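Local structure of 2-hydroxyhepta-2,4-diene-1,7-dioate isomerase (Corynebacterium glutamicum, 4DBF) at residues 23-34 and 67-78; 166-174 and 181-189. The protein is a magnesium-binding member of the fumarylacetoacetate hydrolase family that probably acts as a lyase or isomerase, perhaps an oxaloacetate decarboxylase. All blocks are in the same frame, centred on the assembly; numbering follows the deposited sequence. Where two conformers were deposited one is given.

Interaction 1: residues 23-34 and 67-78; sequences FGRIATPDGMCF and WPLKDVRLLAPM. With MG (magnesium ion), chain D.
The carbonyl oxygen of A76 is gripped by R25 NH1 at 2.8 Å, with the acceptor nearly in the guanidinium plane and the donor in the carbonyl plane. R25 CD lies 3.4 Å from A76 O, and the bend at chi3 (79°) beyond it swings the guanidinium round so that NH1 meets the same oxygen, while L75 CD1 lies over one face of the guanidinium, toward its rim. Here strand 23-28 runs antiparallel to 73-75. A27 and R73 form a hydrogen-bonded pair, A27 N reaching R73 O and R73 N reaching A27 O, both at 3.1 Å. Further along, L75 N gives a 2.8 Å bond to R25 O, and a water joins R25 N to L75 O.

On the face carrying I26 and L74, I26 CG2 meets V72 CG2 and L74 CD2, and its CD1 reaches W67 CE3 at 3.9 Å. T28 CG2 stands almost straight over the six-membered ring of W67, a CH-pi contact 3.9 Å from the centroid, and V72 CG1 shares that ring face. The hydroxyl of T28 serves the type I turn 28-31: OG1 donates to G31 O at 2.9 Å, and T28 N approaches the same oxygen from the opposite face of its plane. On the turn, D30 OD1 binds a magnesium ion completed by five waters, and R65 pairs with OD2.

The strand edge is thus joined by backbone bonds and backed on the W67 side by I26, T28 and V72 methyl groups, while the R25 guanidinium supplies a side-chain donor to the backbone oxygen A76 O.

Interaction 2: residues 166-174 and 181-189; sequences NDVSSRDLQ and ARAKGIDTF. With MG (magnesium ion), chain C.
V168 lays its CG1 over the centre of the F189 ring, 3.7 Å from the centroid and 11° off the ring normal, a CH-pi contact. With CG1 anti to the backbone N (chi1 175°), this branch presses on the ring while CG2 turns aside; I186 CB covers the opposite face, so the phenyl is sandwiched. The backbone locks the same region: V168 N donates to F189 O, and S170 N makes a nearly straight 3.0 Å bond to A183 O.

S170 then caps helix 171-177, its OG accepting from L173 N and also meeting T131 O. Within the first turn after the cap, L173 CB and Q174 CG pack on A183 CB, the latter pair at 3.5 Å. L173 CD2 rests over one face of the R182 guanidinium, whose NH2 pairs with D177.

K184 crosses to the other end of the contact, its chain straight until chi4 bends the amino group aside. NZ donates to S169 OG at 2.8 Å and to D167 OD2 at 2.9 Å, meeting the carboxylate from well above its plane. S169 OG donates a hydrogen bond to D167 O, from above the carbonyl plane, while accepting from the lysine. K112 pairs with D167 OD1, so two lysines and the metal share this carboxylate, and their charges would probably polarise it.

D167 OD2 also binds magnesium at 2.2 Å, and one water ligand of the metal accepts from K184 NZ. E136 and E138 complete the protein ligands: this is the two-glutamate, one-aspartate metal site of the fumarylacetoacetate hydrolase family, with a lysine set beside the metal.

In the fold
From the N terminus, interaction 1 comes first: strand 22-28 turns into 31-38, the chain passes through 48-52 and 65-68, and the loop closes when 73-75 returns to pair with 22-28. This ties together the N-terminal family region. Interaction 2 opens much later, in the C-terminal family region, and shuts a short loop between the end of strand 159-170 and the turn after helix 181-185. The two neither nest nor cross but follow in series. The centres of interaction 1 and interaction 2 are about 27 Å apart, and the nearest atoms of interaction 1 and interaction 2 about 10 Å apart. Strand 190-197, which starts directly after interaction 2, links them by pairing with both 159-170 and 22-28.

Interaction 1: residues 23-34 and 67-78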
loop_
_atom_site.group_PDB
_atom_site.type_symbol
_atom_site.label_atom_id
_atom_site.label_comp_id
_atom_site.label_asym_id
_atom_site.label_seq_id
_atom_site.Cartn_x
_atom_site.Cartn_y
_atom_site.Cartn_z
ATOM N N PHE A 23 -15.073 -14.852 11.343
ATOM C CA PHE A 23 -15.653 -13.778 10.578
ATOM C C PHE A 23 -15.288 -13.842 9.120
ATOM O O PHE A 23 -14.161 -14.033 8.772
ATOM C CB PHE A 23 -15.161 -12.448 11.062
ATOM C CG PHE A 23 -15.696 -12.054 12.372
ATOM C CD1 PHE A 23 -17.037 -11.990 12.574
ATOM C CD2 PHE A 23 -14.855 -11.746 13.396
ATOM C CE1 PHE A 23 -17.540 -11.637 13.781
ATOM C CE2 PHE A 23 -15.350 -11.381 14.603
ATOM C CZ PHE A 23 -16.694 -11.335 14.799
ATOM N N GLY A 24 -16.264 -13.634 8.287
ATOM C CA GLY A 24 -16.039 -13.572 6.883
ATOM C C GLY A 24 -16.737 -12.415 6.237
ATOM O O GLY A 24 -17.384 -11.649 6.866
ATOM N N ARG A 25 -16.556 -12.337 4.948
ATOM C CA ARG A 25 -17.321 -11.472 4.109
ATOM C C ARG A 25 -17.934 -12.367 3.046
ATOM O O ARG A 25 -17.314 -13.258 2.544
ATOM C CB ARG A 25 -16.443 -10.452 3.446
ATOM C CG ARG A 25 -16.259 -9.177 4.173
ATOM C CD ARG A 25 -15.261 -8.274 3.446
ATOM N NE ARG A 25 -15.840 -7.596 2.333
ATOM C CZ ARG A 25 -15.492 -7.758 1.061
ATOM N NH1 ARG A 25 -14.553 -8.550 0.699
ATOM N NH2 ARG A 25 -16.112 -7.093 0.138
ATOM N N ILE A 26 -19.170 -12.091 2.727
ATOM C CA ILE A 26 -19.877 -12.873 1.761
ATOM C C ILE A 26 -20.629 -12.038 0.737
ATOM O O ILE A 26 -21.039 -10.977 1.011
ATOM C CB ILE A 26 -20.875 -13.842 2.424
ATOM C CG1 ILE A 26 -21.749 -13.136 3.449
ATOM C CG2 ILE A 26 -20.165 -15.023 3.032
ATOM C CD1 ILE A 26 -22.871 -14.014 3.944
ATOM N N ALA A 27 -20.822 -12.612 -0.424
ATOM C CA ALA A 27 -21.750 -12.133 -1.383
ATOM C C ALA A 27 -22.993 -13.011 -1.276
ATOM O O ALA A 27 -22.898 -14.196 -1.194
ATOM C CB ALA A 27 -21.178 -12.190 -2.762
ATOM N N THR A 28 -24.135 -12.367 -1.277
ATOM C CA THR A 28 -25.409 -13.025 -1.224
ATOM C C THR A 28 -26.313 -12.478 -2.323
ATOM O O THR A 28 -26.002 -11.504 -2.908
ATOM C CB THR A 28 -26.088 -12.779 0.130
ATOM O OG1 THR A 28 -26.666 -11.502 0.127
ATOM C CG2 THR A 28 -25.086 -12.881 1.268
ATOM N N PRO A 29 -27.456 -13.098 -2.522
ATOM C CA PRO A 29 -28.384 -12.621 -3.523
ATOM C C PRO A 29 -28.808 -11.216 -3.228
ATOM O O PRO A 29 -29.232 -10.526 -4.084
ATOM C CB PRO A 29 -29.548 -13.582 -3.400
ATOM C CG PRO A 29 -28.964 -14.787 -2.865
ATOM C CD PRO A 29 -27.962 -14.296 -1.881
ATOM N N ASP A 30 -28.638 -10.790 -2.000
ATOM C CA ASP A 30 -29.036 -9.465 -1.610
ATOM C C ASP A 30 -27.927 -8.427 -1.591
ATOM O O ASP A 30 -28.195 -7.315 -1.334
ATOM C CB ASP A 30 -29.758 -9.476 -0.266
ATOM C CG ASP A 30 -30.602 -8.230 -0.043
ATOM O OD1 ASP A 30 -31.362 -7.797 -0.919
ATOM O OD2 ASP A 30 -30.486 -7.656 1.017
ATOM N N GLY A 31 -26.699 -8.834 -1.874
ATOM C CA GLY A 31 -25.535 -7.986 -1.806
ATOM C C GLY A 31 -24.456 -8.584 -0.906
ATOM O O GLY A 31 -24.487 -9.731 -0.635
ATOM N N MET A 32 -23.548 -7.763 -0.437
ATOM C CA MET A 32 -22.435 -8.190 0.397
ATOM C C MET A 32 -22.563 -7.761 1.813
ATOM O O MET A 32 -23.029 -6.719 2.084
ATOM C CB MET A 32 -21.163 -7.552 -0.090
ATOM C CG MET A 32 -20.665 -8.037 -1.395
ATOM S SD MET A 32 -19.219 -7.110 -1.903
ATOM C CE MET A 32 -18.800 -8.115 -3.275
ATOM N N CYS A 33 -22.017 -8.555 2.694
ATOM C CA CYS A 33 -21.972 -8.207 4.077
ATOM C C CYS A 33 -20.853 -8.929 4.801
ATOM O O CYS A 33 -20.284 -9.831 4.286
ATOM C CB CYS A 33 -23.301 -8.524 4.760
ATOM S SG CYS A 33 -23.742 -10.248 4.724
ATOM N N PHE A 34 -20.558 -8.451 5.987
ATOM C CA PHE A 34 -19.826 -9.175 6.993
ATOM C C PHE A 34 -20.724 -10.188 7.679
ATOM O O PHE A 34 -21.892 -9.991 7.819
ATOM C CB PHE A 34 -19.222 -8.235 8.021
ATOM C CG PHE A 34 -18.019 -7.511 7.525
ATOM C CD1 PHE A 34 -16.824 -8.152 7.430
ATOM C CD2 PHE A 34 -18.104 -6.205 7.118
ATOM C CE1 PHE A 34 -15.722 -7.493 6.970
ATOM C CE2 PHE A 34 -17.002 -5.541 6.656
ATOM C CZ PHE A 34 -15.812 -6.188 6.587
ATOM N N TRP A 67 -27.768 -17.536 6.148
ATOM C CA TRP A 67 -27.781 -18.405 5.011
ATOM C C TRP A 67 -26.967 -19.601 5.310
ATOM O O TRP A 67 -25.961 -19.481 5.965
ATOM C CB TRP A 67 -27.139 -17.732 3.790
ATOM C CG TRP A 67 -27.702 -16.404 3.388
ATOM C CD1 TRP A 67 -28.603 -16.143 2.393
ATOM C CD2 TRP A 67 -27.415 -15.126 3.960
ATOM N NE1 TRP A 67 -28.877 -14.838 2.314
ATOM C CE2 TRP A 67 -28.205 -14.173 3.236
ATOM C CE3 TRP A 67 -26.610 -14.691 4.960
ATOM C CZ2 TRP A 67 -28.154 -12.847 3.510
ATOM C CZ3 TRP A 67 -26.572 -13.358 5.232
ATOM C CH2 TRP A 67 -27.333 -12.458 4.538
ATOM N N PRO A 68 -27.361 -20.762 4.813
ATOM C CA PRO A 68 -26.445 -21.884 4.724
ATOM C C PRO A 68 -25.242 -21.442 3.910
ATOM O O PRO A 68 -25.416 -20.766 2.944
ATOM C CB PRO A 68 -27.235 -22.918 3.952
ATOM C CG PRO A 68 -28.622 -22.501 4.045
ATOM C CD PRO A 68 -28.596 -21.041 4.086
ATOM N N LEU A 69 -24.057 -21.814 4.324
ATOM C CA LEU A 69 -22.846 -21.346 3.688
ATOM C C LEU A 69 -22.778 -21.697 2.216
ATOM O O LEU A 69 -22.293 -20.930 1.438
ATOM C CB LEU A 69 -21.612 -21.845 4.403
ATOM C CG LEU A 69 -20.303 -21.193 3.989
ATOM C CD1 LEU A 69 -20.412 -19.698 3.907
ATOM C CD2 LEU A 69 -19.179 -21.580 4.894
ATOM N N LYS A 70 -23.292 -22.872 1.882
ATOM C CA LYS A 70 -23.416 -23.347 0.526
ATOM C C LYS A 70 -24.235 -22.461 -0.406
ATOM O O LYS A 70 -24.057 -22.531 -1.572
ATOM C CB LYS A 70 -23.934 -24.797 0.501
ATOM C CG LYS A 70 -25.425 -24.932 0.685
ATOM C CD LYS A 70 -25.959 -26.275 0.239
ATOM C CE LYS A 70 -27.234 -26.612 0.973
ATOM N NZ LYS A 70 -28.360 -25.674 0.718
ATOM N N ASP A 71 -25.109 -21.626 0.123
ATOM C CA ASP A 71 -25.951 -20.745 -0.685
ATOM C C ASP A 71 -25.396 -19.325 -0.878
ATOM O O ASP A 71 -26.031 -18.493 -1.458
ATOM C CB ASP A 71 -27.337 -20.575 -0.075
ATOM C CG ASP A 71 -28.102 -21.875 0.119
ATOM O OD1 ASP A 71 -27.708 -22.926 -0.302
ATOM O OD2 ASP A 71 -29.148 -21.801 0.743
ATOM N N VAL A 72 -24.240 -19.044 -0.324
ATOM C CA VAL A 72 -23.592 -17.771 -0.529
ATOM C C VAL A 72 -22.149 -18.012 -0.961
ATOM O O VAL A 72 -21.760 -19.121 -1.105
ATOM C CB VAL A 72 -23.622 -16.924 0.716
ATOM C CG1 VAL A 72 -25.037 -16.581 1.099
ATOM C CG2 VAL A 72 -22.890 -17.608 1.825
ATOM N N ARG A 73 -21.376 -16.953 -1.152
ATOM C CA ARG A 73 -20.064 -17.031 -1.655
ATOM C C ARG A 73 -19.001 -16.350 -0.821
ATOM O O ARG A 73 -19.208 -15.197 -0.645
ATOM C CB ARG A 73 -20.018 -16.387 -2.998
ATOM C CG ARG A 73 -19.747 -17.295 -4.130
ATOM C CD ARG A 73 -19.554 -16.505 -5.421
ATOM N NE ARG A 73 -20.803 -16.363 -6.155
ATOM C CZ ARG A 73 -21.516 -17.365 -6.627
ATOM N NH1 ARG A 73 -21.141 -18.611 -6.450
ATOM N NH2 ARG A 73 -22.616 -17.118 -7.285
ATOM N N LEU A 74 -18.024 -16.987 -0.224
ATOM C CA LEU A 74 -17.024 -16.325 0.553
ATOM C C LEU A 74 -16.221 -15.354 -0.285
ATOM O O LEU A 74 -15.879 -15.642 -1.363
ATOM C CB LEU A 74 -16.093 -17.354 1.133
ATOM C CG LEU A 74 -16.701 -18.153 2.256
ATOM C CD1 LEU A 74 -15.839 -19.319 2.598
ATOM C CD2 LEU A 74 -16.921 -17.290 3.464
ATOM N N LEU A 75 -15.958 -14.204 0.263
ATOM C CA LEU A 75 -15.083 -13.208 -0.329
ATOM C C LEU A 75 -13.837 -13.067 0.539
ATOM O O LEU A 75 -13.784 -13.602 1.564
ATOM C CB LEU A 75 -15.778 -11.860 -0.426
ATOM C CG LEU A 75 -17.146 -11.774 -1.083
ATOM C CD1 LEU A 75 -17.732 -10.397 -0.976
ATOM C CD2 LEU A 75 -17.097 -12.203 -2.515
ATOM N N ALA A 76 -12.855 -12.320 0.100
ATOM C CA ALA A 76 -11.749 -11.974 0.965
ATOM C C ALA A 76 -12.362 -11.401 2.220
ATOM O O ALA A 76 -13.166 -10.577 2.136
ATOM C CB ALA A 76 -10.853 -10.960 0.303
ATOM N N PRO A 77 -11.959 -11.873 3.378
ATOM C CA PRO A 77 -12.596 -11.471 4.615
ATOM C C PRO A 77 -12.370 -10.038 5.051
ATOM O O PRO A 77 -13.027 -9.609 5.906
ATOM C CB PRO A 77 -12.058 -12.465 5.633
ATOM C CG PRO A 77 -10.814 -12.945 5.085
ATOM C CD PRO A 77 -10.996 -12.947 3.607
ATOM N N MET A 78 -11.457 -9.326 4.443
ATOM C CA MET A 78 -11.246 -7.909 4.683
ATOM C C MET A 78 -10.892 -7.175 3.390
ATOM O O MET A 78 -10.412 -7.752 2.468
ATOM C CB MET A 78 -10.050 -7.638 5.583
ATOM C CG MET A 78 -10.248 -7.861 7.049
ATOM S SD MET A 78 -11.431 -6.826 7.884
ATOM C CE MET A 78 -11.947 -7.984 9.112
HETATM MG MG MG D . -32.122 -6.115 -1.460
HETATM O O HOH W 1 -14.573 -14.396 3.957
HETATM O O HOH W 2 -30.173 -5.546 -1.847
HETATM O O HOH W 3 -32.046 -5.146 0.304
HETATM O O HOH W 4 -32.882 -4.175 -2.291
HETATM O O HOH W 5 -34.237 -6.855 -1.369
HETATM O O HOH W 6 -32.279 -6.971 -3.601
#

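Interaction 2: residues 166-174 and 181-189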
loop_
_atom_site.group_PDB
_atom_site.type_symbol
_atom_site.label_atom_id
_atom_site.label_comp_id
_atom_site.label_asym_id
_atom_site.label_seq_id
_atom_site.Cartn_x
_atom_site.Cartn_y
_atom_site.Cartn_z
ATOM N N ASN A 166 -2.210 -16.378 0.223
ATOM C CA ASN A 166 -1.355 -17.005 -0.788
ATOM C C ASN A 166 -0.533 -15.827 -1.355
ATOM O O ASN A 166 -1.089 -14.961 -2.069
ATOM C CB ASN A 166 -2.240 -17.718 -1.860
ATOM C CG ASN A 166 -1.419 -18.523 -2.810
ATOM O OD1 ASN A 166 -0.194 -18.308 -2.902
ATOM N ND2 ASN A 166 -2.057 -19.444 -3.546
ATOM N N ASP A 167 0.755 -15.729 -1.002
ATOM C CA ASP A 167 1.575 -14.577 -1.435
ATOM C C ASP A 167 2.146 -14.972 -2.821
ATOM O O ASP A 167 3.294 -15.444 -2.934
ATOM C CB ASP A 167 2.679 -14.325 -0.383
ATOM C CG ASP A 167 3.629 -13.215 -0.755
ATOM O OD1 ASP A 167 3.359 -12.395 -1.654
ATOM O OD2 ASP A 167 4.709 -13.138 -0.135
ATOM N N VAL A 168 1.351 -14.753 -3.857
ATOM C CA VAL A 168 1.683 -15.241 -5.214
ATOM C C VAL A 168 2.778 -14.308 -5.707
ATOM O O VAL A 168 2.698 -13.126 -5.452
ATOM C CB VAL A 168 0.445 -15.115 -6.099
ATOM C CG1 VAL A 168 0.776 -15.483 -7.527
ATOM C CG2 VAL A 168 -0.696 -16.060 -5.519
ATOM N N SER A 169 3.798 -14.847 -6.379
ATOM C CA SER A 169 5.008 -14.109 -6.704
ATOM C C SER A 169 5.558 -14.605 -8.074
ATOM O O SER A 169 5.767 -15.835 -8.219
ATOM C CB SER A 169 6.104 -14.471 -5.659
ATOM O OG SER A 169 5.547 -14.561 -4.308
ATOM N N SER A 170 5.775 -13.679 -9.010
ATOM C CA SER A 170 6.511 -13.996 -10.265
ATOM C C SER A 170 7.998 -14.012 -9.898
ATOM O O SER A 170 8.573 -12.946 -9.635
ATOM C CB SER A 170 6.287 -12.910 -11.312
ATOM O OG SER A 170 7.173 -13.104 -12.447
ATOM N N ARG A 171 8.617 -15.184 -9.838
ATOM C CA ARG A 171 10.055 -15.236 -9.472
ATOM C C ARG A 171 10.935 -14.548 -10.499
ATOM O O ARG A 171 11.970 -13.982 -10.173
ATOM C CB ARG A 171 10.527 -16.676 -9.344
ATOM C CG ARG A 171 9.753 -17.469 -8.341
ATOM C CD ARG A 171 9.869 -16.923 -6.878
ATOM N NE ARG A 171 9.241 -17.831 -5.952
ATOM C CZ ARG A 171 8.808 -17.493 -4.724
ATOM N NH1 ARG A 171 8.905 -16.251 -4.299
ATOM N NH2 ARG A 171 8.183 -18.376 -3.977
ATOM N N ASP A 172 10.533 -14.623 -11.762
ATOM C CA ASP A 172 11.278 -13.930 -12.816
ATOM C C ASP A 172 11.258 -12.430 -12.656
ATOM O O ASP A 172 12.293 -11.734 -12.896
ATOM C CB ASP A 172 10.728 -14.304 -14.223
ATOM C CG ASP A 172 11.085 -15.744 -14.642
ATOM O OD1 ASP A 172 11.928 -16.379 -13.973
ATOM O OD2 ASP A 172 10.428 -16.278 -15.597
ATOM N N LEU A 173 10.078 -11.865 -12.309
ATOM C CA LEU A 173 10.034 -10.403 -12.102
ATOM C C LEU A 173 10.775 -9.998 -10.831
ATOM O O LEU A 173 11.384 -8.884 -10.838
ATOM C CB LEU A 173 8.606 -9.838 -12.064
ATOM C CG LEU A 173 7.817 -9.977 -13.383
ATOM C CD1 LEU A 173 6.382 -9.566 -13.135
ATOM C CD2 LEU A 173 8.416 -9.137 -14.521
ATOM N N GLN A 174 10.735 -10.839 -9.794
ATOM C CA GLN A 174 11.466 -10.498 -8.575
ATOM C C GLN A 174 12.971 -10.276 -8.931
ATOM O O GLN A 174 13.605 -9.286 -8.509
ATOM C CB GLN A 174 11.404 -11.593 -7.568
ATOM C CG GLN A 174 10.162 -11.652 -6.767
ATOM C CD GLN A 174 10.228 -12.754 -5.709
ATOM O OE1 GLN A 174 9.686 -13.815 -5.855
ATOM N NE2 GLN A 174 10.915 -12.477 -4.622
ATOM N N ALA A 181 7.933 -5.487 -5.315
ATOM C CA ALA A 181 6.577 -4.908 -5.381
ATOM C C ALA A 181 5.754 -5.353 -6.602
ATOM O O ALA A 181 4.673 -5.839 -6.449
ATOM C CB ALA A 181 6.638 -3.384 -5.342
ATOM N N ARG A 182 6.282 -5.207 -7.798
ATOM C CA ARG A 182 5.529 -5.656 -8.994
ATOM C C ARG A 182 5.273 -7.157 -9.071
ATOM O O ARG A 182 4.124 -7.614 -9.275
ATOM C CB ARG A 182 6.213 -5.115 -10.289
ATOM C CG ARG A 182 5.393 -5.380 -11.535
ATOM C CD ARG A 182 5.970 -4.541 -12.714
ATOM N NE ARG A 182 7.321 -5.008 -13.104
ATOM C CZ ARG A 182 7.683 -5.318 -14.364
ATOM N NH1 ARG A 182 6.799 -5.249 -15.351
ATOM N NH2 ARG A 182 8.939 -5.674 -14.646
ATOM N N ALA A 183 6.304 -7.942 -8.826
ATOM C CA ALA A 183 6.212 -9.407 -8.890
ATOM C C ALA A 183 5.134 -9.948 -7.954
ATOM O O ALA A 183 4.603 -11.040 -8.201
ATOM C CB ALA A 183 7.541 -10.051 -8.425
ATOM N N LYS A 184 4.885 -9.243 -6.822
ATOM C CA LYS A 184 3.971 -9.781 -5.819
ATOM C C LYS A 184 2.673 -8.978 -5.753
ATOM O O LYS A 184 1.811 -9.256 -4.936
ATOM C CB LYS A 184 4.665 -9.751 -4.464
ATOM C CG LYS A 184 5.872 -10.765 -4.375
ATOM C CD LYS A 184 6.456 -10.762 -3.009
ATOM C CE LYS A 184 7.455 -11.975 -2.830
ATOM N NZ LYS A 184 6.805 -13.166 -2.172
ATOM N N GLY A 185 2.594 -7.940 -6.579
ATOM C CA GLY A 185 1.588 -6.868 -6.428
ATOM C C GLY A 185 0.639 -6.777 -7.626
ATOM O O GLY A 185 -0.263 -5.938 -7.632
ATOM N N ILE A 186 0.801 -7.696 -8.583
ATOM C CA ILE A 186 -0.121 -7.784 -9.762
ATOM C C ILE A 186 -1.550 -8.092 -9.223
ATOM O O ILE A 186 -1.708 -8.854 -8.256
ATOM C CB ILE A 186 0.403 -8.830 -10.747
ATOM C CG1 ILE A 186 1.612 -8.216 -11.483
ATOM C CG2 ILE A 186 -0.633 -9.222 -11.833
ATOM C CD1 ILE A 186 2.618 -9.244 -12.135
ATOM N N ASP A 187 -2.578 -7.478 -9.782
ATOM C CA ASP A 187 -3.945 -7.776 -9.408
ATOM C C ASP A 187 -4.142 -9.310 -9.267
ATOM O O ASP A 187 -3.714 -10.041 -10.083
ATOM C CB ASP A 187 -4.939 -7.250 -10.449
ATOM C CG ASP A 187 -5.092 -5.750 -10.471
ATOM O OD1 ASP A 187 -4.472 -5.034 -9.746
ATOM O OD2 ASP A 187 -5.855 -5.299 -11.306
ATOM N N THR A 188 -4.830 -9.721 -8.224
ATOM C CA THR A 188 -5.152 -11.106 -7.866
ATOM C C THR A 188 -3.988 -11.936 -7.248
ATOM O O THR A 188 -4.199 -13.091 -6.864
ATOM C CB THR A 188 -5.850 -11.995 -8.978
ATOM O OG1 THR A 188 -4.850 -12.387 -9.928
ATOM C CG2 THR A 188 -7.079 -11.262 -9.650
ATOM N N PHE A 189 -2.809 -11.299 -7.083
ATOM C CA PHE A 189 -1.672 -12.044 -6.562
ATOM C C PHE A 189 -1.695 -12.114 -5.013
ATOM O O PHE A 189 -0.726 -12.562 -4.416
ATOM C CB PHE A 189 -0.368 -11.383 -7.037
ATOM C CG PHE A 189 0.058 -11.865 -8.355
ATOM C CD1 PHE A 189 -0.904 -12.338 -9.259
ATOM C CD2 PHE A 189 1.428 -11.963 -8.662
ATOM C CE1 PHE A 189 -0.493 -12.849 -10.509
ATOM C CE2 PHE A 189 1.852 -12.454 -9.894
ATOM C CZ PHE A 189 0.895 -12.877 -10.852
HETATM MG MG MG C . 5.969 -14.406 1.155
HETATM O O HOH W 7 9.135 -14.784 -1.346
HETATM O O HOH W 8 7.703 -13.384 0.701
HETATM O O HOH W 9 5.707 -13.043 2.811
HETATM O O HOH W 10 7.151 -15.792 2.080
#